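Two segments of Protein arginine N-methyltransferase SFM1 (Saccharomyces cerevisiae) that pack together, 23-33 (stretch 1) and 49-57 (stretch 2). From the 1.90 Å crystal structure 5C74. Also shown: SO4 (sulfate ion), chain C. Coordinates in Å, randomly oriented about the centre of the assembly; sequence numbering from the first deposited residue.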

ATOM      1  N   ILE A  23     -11.264   6.469   9.179  1.00 16.51           N
ATOM      2  CA  ILE A  23     -11.463   5.850  10.505  1.00 13.48           C
ATOM      3  C   ILE A  23     -10.999   6.777  11.634  1.00 16.72           C
ATOM      4  O   ILE A  23     -11.728   6.997  12.613  1.00 12.93           O
ATOM      5  N   LEU A  24      -9.808   7.346  11.482  1.00 13.43           N
ATOM      6  CA  LEU A  24      -9.275   8.273  12.474  1.00 12.66           C
ATOM      7  C   LEU A  24     -10.169   9.493  12.654  1.00 14.44           C
ATOM      8  O   LEU A  24     -10.372   9.955  13.773  1.00 16.32           O
ATOM      9  N   ARG A  25     -10.710  10.019  11.559  1.00 12.91           N
ATOM     10  CA  ARG A  25     -11.580  11.181  11.661  1.00 16.33           C
ATOM     11  C   ARG A  25     -12.873  10.799  12.376  1.00 17.60           C
ATOM     12  O   ARG A  25     -13.446  11.612  13.102  1.00 18.77           O
ATOM     13  N   GLU A  26     -13.323   9.562  12.173  1.00 17.45           N
ATOM     14  CA  GLU A  26     -14.565   9.121  12.793  1.00 18.40           C
ATOM     15  C   GLU A  26     -14.415   8.779  14.278  1.00 17.83           C
ATOM     16  O   GLU A  26     -15.154   9.308  15.112  1.00 20.60           O
ATOM     17  N   VAL A  27     -13.473   7.910  14.623  1.00 16.24           N
ATOM     18  CA  VAL A  27     -13.429   7.405  16.006  1.00 16.58           C
ATOM     19  C   VAL A  27     -12.357   8.071  16.856  1.00 22.12           C
ATOM     20  O   VAL A  27     -12.393   7.996  18.095  1.00 15.38           O
ATOM     21  N   GLY A  28     -11.406   8.729  16.205  1.00 12.59           N
ATOM     22  CA  GLY A  28     -10.359   9.431  16.933  1.00 16.69           C
ATOM     23  C   GLY A  28      -9.072   8.633  17.073  1.00 14.31           C
ATOM     24  O   GLY A  28      -9.090   7.404  17.143  1.00 15.37           O
ATOM     25  N   ALA A  29      -7.949   9.343  17.142  1.00 14.47           N
ATOM     26  CA  ALA A  29      -6.633   8.704  17.149  1.00 16.70           C
ATOM     27  C   ALA A  29      -6.372   7.891  18.407  1.00 18.44           C
ATOM     28  O   ALA A  29      -5.501   7.023  18.407  1.00 22.24           O
ATOM     29  N   GLU A  30      -7.091   8.180  19.490  1.00 14.30           N
ATOM     30  CA  GLU A  30      -6.912   7.393  20.700  1.00 22.48           C
ATOM     31  C   GLU A  30      -7.625   6.051  20.638  1.00 21.93           C
ATOM     32  O   GLU A  30      -7.388   5.182  21.486  1.00 26.11           O
ATOM     33  N   ASN A  31      -8.488   5.875  19.640  1.00 15.82           N
ATOM     34  CA  ASN A  31      -9.375   4.721  19.607  1.00 14.77           C
ATOM     35  C   ASN A  31      -9.130   3.759  18.460  1.00 14.20           C
ATOM     36  O   ASN A  31      -9.934   2.851  18.222  1.00 14.93           O
ATOM     37  N   LEU A  32      -8.012   3.954  17.759  1.00 19.31           N
ATOM     38  CA  LEU A  32      -7.567   3.033  16.713  1.00 13.74           C
ATOM     39  C   LEU A  32      -6.103   2.675  16.966  1.00 14.30           C
ATOM     40  O   LEU A  32      -5.274   3.560  17.195  1.00 14.43           O
ATOM     41  N   ILE A  33      -5.776   1.390  16.917  1.00 14.09           N
ATOM     42  CA  ILE A  33      -4.368   0.981  16.972  1.00 13.83           C
ATOM     43  C   ILE A  33      -4.061   0.000  15.848  1.00 12.74           C
ATOM     44  O   ILE A  33      -4.802  -0.966  15.644  1.00 11.50           O
ATOM     45  N   ARG A  49       0.278  11.771   6.188  1.00 16.57           N
ATOM     46  CA  ARG A  49      -1.114  12.099   6.458  1.00 17.29           C
ATOM     47  C   ARG A  49      -1.599  11.382   7.714  1.00 18.64           C
ATOM     48  O   ARG A  49      -2.357  11.949   8.513  1.00 16.98           O
ATOM     49  N   LEU A  50      -1.137  10.152   7.914  1.00 15.23           N
ATOM     50  CA  LEU A  50      -1.597   9.377   9.063  1.00 14.42           C
ATOM     51  C   LEU A  50      -0.887   9.824  10.347  1.00 16.61           C
ATOM     52  O   LEU A  50      -1.490   9.879  11.423  1.00 16.87           O
ATOM     53  N   LEU A  51       0.395  10.132  10.231  1.00 17.73           N
ATOM     54  CA  LEU A  51       1.119  10.696  11.369  1.00 20.87           C
ATOM     55  C   LEU A  51       0.458  11.992  11.839  1.00 25.61           C
ATOM     56  O   LEU A  51       0.246  12.190  13.035  1.00 18.58           O
ATOM     57  N   LYS A  52       0.096  12.864  10.899  1.00 22.70           N
ATOM     58  CA  LYS A  52      -0.519  14.134  11.275  1.00 21.66           C
ATOM     59  C   LYS A  52      -1.872  13.919  11.935  1.00 23.08           C
ATOM     60  O   LYS A  52      -2.300  14.727  12.761  1.00 22.37           O
ATOM     61  N   LEU A  53      -2.537  12.823  11.595  1.00 16.98           N
ATOM     62  CA  LEU A  53      -3.820  12.511  12.220  1.00 18.09           C
ATOM     63  C   LEU A  53      -3.653  11.782  13.564  1.00 23.84           C
ATOM     64  O   LEU A  53      -4.632  11.487  14.248  1.00 24.38           O
ATOM     65  N   GLY A  54      -2.418  11.490  13.938  1.00 19.99           N
ATOM     66  CA  GLY A  54      -2.152  10.901  15.242  1.00 21.42           C
ATOM     67  C   GLY A  54      -2.170   9.383  15.306  1.00 20.83           C
ATOM     68  O   GLY A  54      -2.376   8.803  16.376  1.00 19.64           O
ATOM     69  N   LEU A  55      -1.933   8.732  14.170  1.00 18.69           N
ATOM     70  CA  LEU A  55      -2.025   7.274  14.085  1.00 15.35           C
ATOM     71  C   LEU A  55      -1.135   6.560  15.103  1.00 16.77           C
ATOM     72  O   LEU A  55       0.068   6.790  15.151  1.00 18.82           O
ATOM     73  N   ARG A  56      -1.733   5.684  15.898  1.00 13.18           N
ATOM     74  CA  ARG A  56      -0.980   4.789  16.780  1.00 14.45           C
ATOM     75  C   ARG A  56      -0.715   3.448  16.125  1.00 13.94           C
ATOM     76  O   ARG A  56      -1.638   2.797  15.626  1.00 15.85           O
ATOM     77  N   TRP A  57       0.544   3.013  16.155  1.00 12.04           N
ATOM     78  CA  TRP A  57       0.915   1.756  15.523  1.00 14.14           C
ATOM     79  C   TRP A  57       1.988   1.055  16.336  1.00 13.15           C
ATOM     80  O   TRP A  57       2.747   1.697  17.063  1.00 15.29           O
TER

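The contact between the two stretches buries 541 Å², both sides summed, and no direct hydrogen bond crosses it. Three residues cover the most surface: R56 (109 Å²), L24 (86 Å²) and L53 (72 Å²). The first lies along the loop and strand of stretch 1; the other two meet where the stretch 1 helix packs against stretch 2.

L24 sits in the helix of stretch 1, with its CA-to-CB bond toward stretch 2 and chi1 and chi2 at -70° and 161° (m, t). This conformation brings its end among three leucines; the closest pairs all involve CD1: L24 CD1 lies 3.8 Å from L53 CB, 4.0 Å from L50 CD2 and 4.1 Å from L55 CD1. All are van der Waals separations between carbons, so the contact is purely apolar. The CA-to-CB bond of L55 points away from stretch 1, yet its t, p rotamer (180°, 71°) turns the end of the side chain back. L55 CD1 consequently also meets L32 CD2, at 4.0 Å; L32, itself t, p, starts sideways and likewise reaches in with its end.

L53 faces stretch 1 directly in an m, t rotamer. Besides receiving L24, it has the exposed R25 nearby, R25 NH1 lying 4.5 Å from L53 CD1, a loose contact at the margin. Its carbonyl contributes too: A29 CB is 3.4 Å from L53 O and 3.4 Å from G54 O, so this small side chain rests against two successive carbonyl oxygens. G54 is the first residue after the helix to leave helical phi/psi, with positive phi, in a Schellman motif; an ideal CB there would fall 3.0 Å from A29 CB, too tight, and would also jam against the preceding carbonyl oxygen. The close approach of the two backbones, 5.3 Å between A29 CA and G54 CA, fits this absence of a side chain.

R56 has an extended side chain, chi1 m at -61° and chi2 and chi3 both t, which carries it along stretch 1. R56 CB is 3.8 Å from L32 O, R56 CD is 3.4 Å from A29 O, and the guanidinium ends beside E30, whose CG lies over one of its faces, 3.7 Å from R56 NH2. E30 OE2 is 4.5 Å from R56 NH2 but well out of the guanidinium plane, so no N-H points at it: the charges are near each other without forming a salt bridge. R56 NH1 and NH2 find hydrogen-bond partners elsewhere in the structure.

The polar link between the backbones is water 1. It accepts from R56 N at 2.8 Å and donates to A29 O at 2.8 Å and L32 O at 2.7 Å, satisfying three backbone groups at once. Further along, I33 CA makes a CA-H...O contact with R56 O at 3.5 Å.

The sulfate, probably from the crystallisation liquor, of the two stretches contacts only stretch 2, through R49: SO4 O3 accepts from R49 N (2.8 Å) and R49 NE (2.9 Å), and SO4 O1 from R49 NH2 (2.9 Å).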

ATOM      1  CB  ILE A  23     -10.732   4.487  10.583  1.00 14.74           C
ATOM      2  CG1 ILE A  23     -11.434   3.490   9.641  1.00 13.90           C
ATOM      3  CG2 ILE A  23     -10.688   3.958  12.011  1.00 14.83           C
ATOM      4  CD1 ILE A  23     -10.610   2.231   9.285  1.00 11.97           C
ATOM      5  CB  LEU A  24      -7.850   8.706  12.093  1.00 14.61           C
ATOM      6  CG  LEU A  24      -6.787   7.614  12.221  1.00 14.80           C
ATOM      7  CD1 LEU A  24      -5.525   7.959  11.407  1.00 16.42           C
ATOM      8  CD2 LEU A  24      -6.420   7.409  13.694  1.00 14.32           C
ATOM      9  CB  ARG A  25     -11.886  11.776  10.276  1.00 14.61           C
ATOM     10  CG  ARG A  25     -10.729  12.635   9.724  1.00 22.71           C
ATOM     11  CD  ARG A  25     -11.087  13.330   8.416  1.00 27.21           C
ATOM     12  NE  ARG A  25     -11.405  12.364   7.378  1.00 34.14           N
ATOM     13  CZ  ARG A  25     -10.583  12.013   6.392  1.00 28.60           C
ATOM     14  NH1 ARG A  25      -9.387  12.569   6.278  1.00 29.45           N
ATOM     15  NH2 ARG A  25     -10.976  11.110   5.511  1.00 29.45           N
ATOM     16  CB  GLU A  26     -15.148   7.907  12.068  1.00 17.07           C
ATOM     17  CG  GLU A  26     -16.531   7.540  12.616  1.00 16.37           C
ATOM     18  CD  GLU A  26     -17.096   6.242  12.044  1.00 23.71           C
ATOM     19  OE1 GLU A  26     -16.511   5.676  11.103  1.00 24.38           O
ATOM     20  OE2 GLU A  26     -18.131   5.782  12.550  1.00 22.64           O
ATOM     21  CB  VAL A  27     -13.233   5.878  16.044  1.00 16.21           C
ATOM     22  CG1 VAL A  27     -14.352   5.168  15.231  1.00 14.77           C
ATOM     23  CG2 VAL A  27     -11.865   5.480  15.519  1.00 17.04           C
ATOM     24  CB  ALA A  29      -5.540   9.743  16.985  1.00 16.90           C
ATOM     25  CB  GLU A  30      -7.402   8.166  21.925  1.00 22.08           C
ATOM     26  CG  GLU A  30      -6.455   9.256  22.368  1.00 24.05           C
ATOM     27  CD  GLU A  30      -6.854   9.828  23.721  1.00 39.61           C
ATOM     28  OE1 GLU A  30      -6.945  11.067  23.840  1.00 41.27           O
ATOM     29  OE2 GLU A  30      -7.077   9.035  24.663  1.00 45.14           O
ATOM     30  CB  ASN A  31     -10.827   5.199  19.582  1.00 15.75           C
ATOM     31  CG  ASN A  31     -11.166   6.000  20.823  1.00 25.97           C
ATOM     32  OD1 ASN A  31     -10.880   5.568  21.938  1.00 26.66           O
ATOM     33  ND2 ASN A  31     -11.716   7.190  20.637  1.00 31.15           N
ATOM     34  CB  LEU A  32      -7.706   3.650  15.315  1.00 16.30           C
ATOM     35  CG  LEU A  32      -7.073   2.842  14.166  1.00 15.31           C
ATOM     36  CD1 LEU A  32      -7.817   1.503  13.929  1.00 13.46           C
ATOM     37  CD2 LEU A  32      -7.015   3.655  12.880  1.00 17.73           C
ATOM     38  CB  ILE A  33      -3.999   0.312  18.320  1.00 12.20           C
ATOM     39  CG1 ILE A  33      -4.461   1.162  19.507  1.00 20.62           C
ATOM     40  CG2 ILE A  33      -2.478   0.060  18.392  1.00 13.08           C
ATOM     41  CD1 ILE A  33      -5.846   0.784  20.038  1.00 22.66           C
ATOM     42  CB  ARG A  49      -1.987  11.752   5.247  1.00 17.50           C
ATOM     43  CG  ARG A  49      -1.979  12.853   4.187  1.00 22.56           C
ATOM     44  CD  ARG A  49      -2.566  12.357   2.855  1.00 21.63           C
ATOM     45  NE  ARG A  49      -1.764  11.283   2.260  1.00 17.57           N
ATOM     46  CZ  ARG A  49      -2.235  10.446   1.340  1.00 23.03           C
ATOM     47  NH1 ARG A  49      -3.493  10.575   0.915  1.00 18.94           N
ATOM     48  NH2 ARG A  49      -1.462   9.487   0.846  1.00 21.59           N
ATOM     49  CB  LEU A  50      -1.389   7.885   8.818  1.00 14.75           C
ATOM     50  CG  LEU A  50      -2.202   7.340   7.629  1.00 15.64           C
ATOM     51  CD1 LEU A  50      -1.890   5.879   7.381  1.00 16.06           C
ATOM     52  CD2 LEU A  50      -3.713   7.520   7.865  1.00 14.90           C
ATOM     53  CB  LEU A  51       2.577  10.932  11.002  1.00 19.92           C
ATOM     54  CG  LEU A  51       3.413   9.656  10.857  1.00 21.14           C
ATOM     55  CD1 LEU A  51       4.841   9.994  10.425  1.00 29.03           C
ATOM     56  CD2 LEU A  51       3.409   8.826  12.134  1.00 25.42           C
ATOM     57  CB  LYS A  52      -0.658  15.058  10.062  1.00 20.29           C
ATOM     58  CG  LYS A  52       0.692  15.514   9.521  1.00 35.68           C
ATOM     59  CD  LYS A  52       0.568  16.715   8.602  1.00 46.11           C
ATOM     60  CE  LYS A  52       1.929  17.101   8.036  1.00 49.45           C
ATOM     61  NZ  LYS A  52       2.490  16.011   7.190  1.00 52.80           N
ATOM     62  CB  LEU A  53      -4.686  11.676  11.268  1.00 15.75           C
ATOM     63  CG  LEU A  53      -5.351  12.471  10.136  1.00 20.08           C
ATOM     64  CD1 LEU A  53      -6.064  11.547   9.128  1.00 20.16           C
ATOM     65  CD2 LEU A  53      -6.339  13.473  10.713  1.00 24.03           C
ATOM     66  CB  LEU A  55      -1.646   6.799  12.678  1.00 16.42           C
ATOM     67  CG  LEU A  55      -1.708   5.276  12.518  1.00 20.14           C
ATOM     68  CD1 LEU A  55      -3.163   4.787  12.520  1.00 18.36           C
ATOM     69  CD2 LEU A  55      -0.967   4.834  11.263  1.00 21.34           C
ATOM     70  CB  ARG A  56      -1.746   4.558  18.088  1.00 20.51           C
ATOM     71  CG  ARG A  56      -1.984   5.820  18.865  1.00 27.54           C
ATOM     72  CD  ARG A  56      -2.878   5.565  20.068  1.00 29.00           C
ATOM     73  NE  ARG A  56      -2.818   6.696  20.985  1.00 28.72           N
ATOM     74  CZ  ARG A  56      -3.239   6.670  22.246  1.00 36.18           C
ATOM     75  NH1 ARG A  56      -3.764   5.564  22.750  1.00 30.10           N
ATOM     76  NH2 ARG A  56      -3.134   7.753  23.005  1.00 32.88           N
ATOM     77  CB  TRP A  57       1.422   2.004  14.100  1.00 15.36           C
ATOM     78  CG  TRP A  57       2.586   2.924  14.090  1.00 17.00           C
ATOM     79  CD1 TRP A  57       2.560   4.286  14.131  1.00 20.79           C
ATOM     80  CD2 TRP A  57       3.969   2.548  14.077  1.00 19.86           C
ATOM     81  NE1 TRP A  57       3.841   4.786  14.144  1.00 19.27           N
ATOM     82  CE2 TRP A  57       4.725   3.738  14.105  1.00 18.05           C
ATOM     83  CE3 TRP A  57       4.637   1.321  14.050  1.00 16.82           C
ATOM     84  CZ2 TRP A  57       6.121   3.740  14.087  1.00 23.05           C
ATOM     85  CZ3 TRP A  57       6.038   1.327  14.042  1.00 19.14           C
ATOM     86  CH2 TRP A  57       6.755   2.529  14.061  1.00 23.10           C
TER
HETATM   87  S   SO4 C 301       1.756  10.583   2.544  1.00 22.70           S
HETATM   88  O1  SO4 C 301       1.342   9.453   1.710  1.00 20.35           O
HETATM   89  O2  SO4 C 301       3.042  10.241   3.124  1.00 20.75           O
HETATM   90  O3  SO4 C 301       0.765  10.811   3.589  1.00 26.28           O
HETATM   91  O4  SO4 C 301       1.894  11.792   1.744  1.00 24.23           O
HETATM   92  O   HOH W   1      -4.469   5.917  16.071  1.00 17.61           O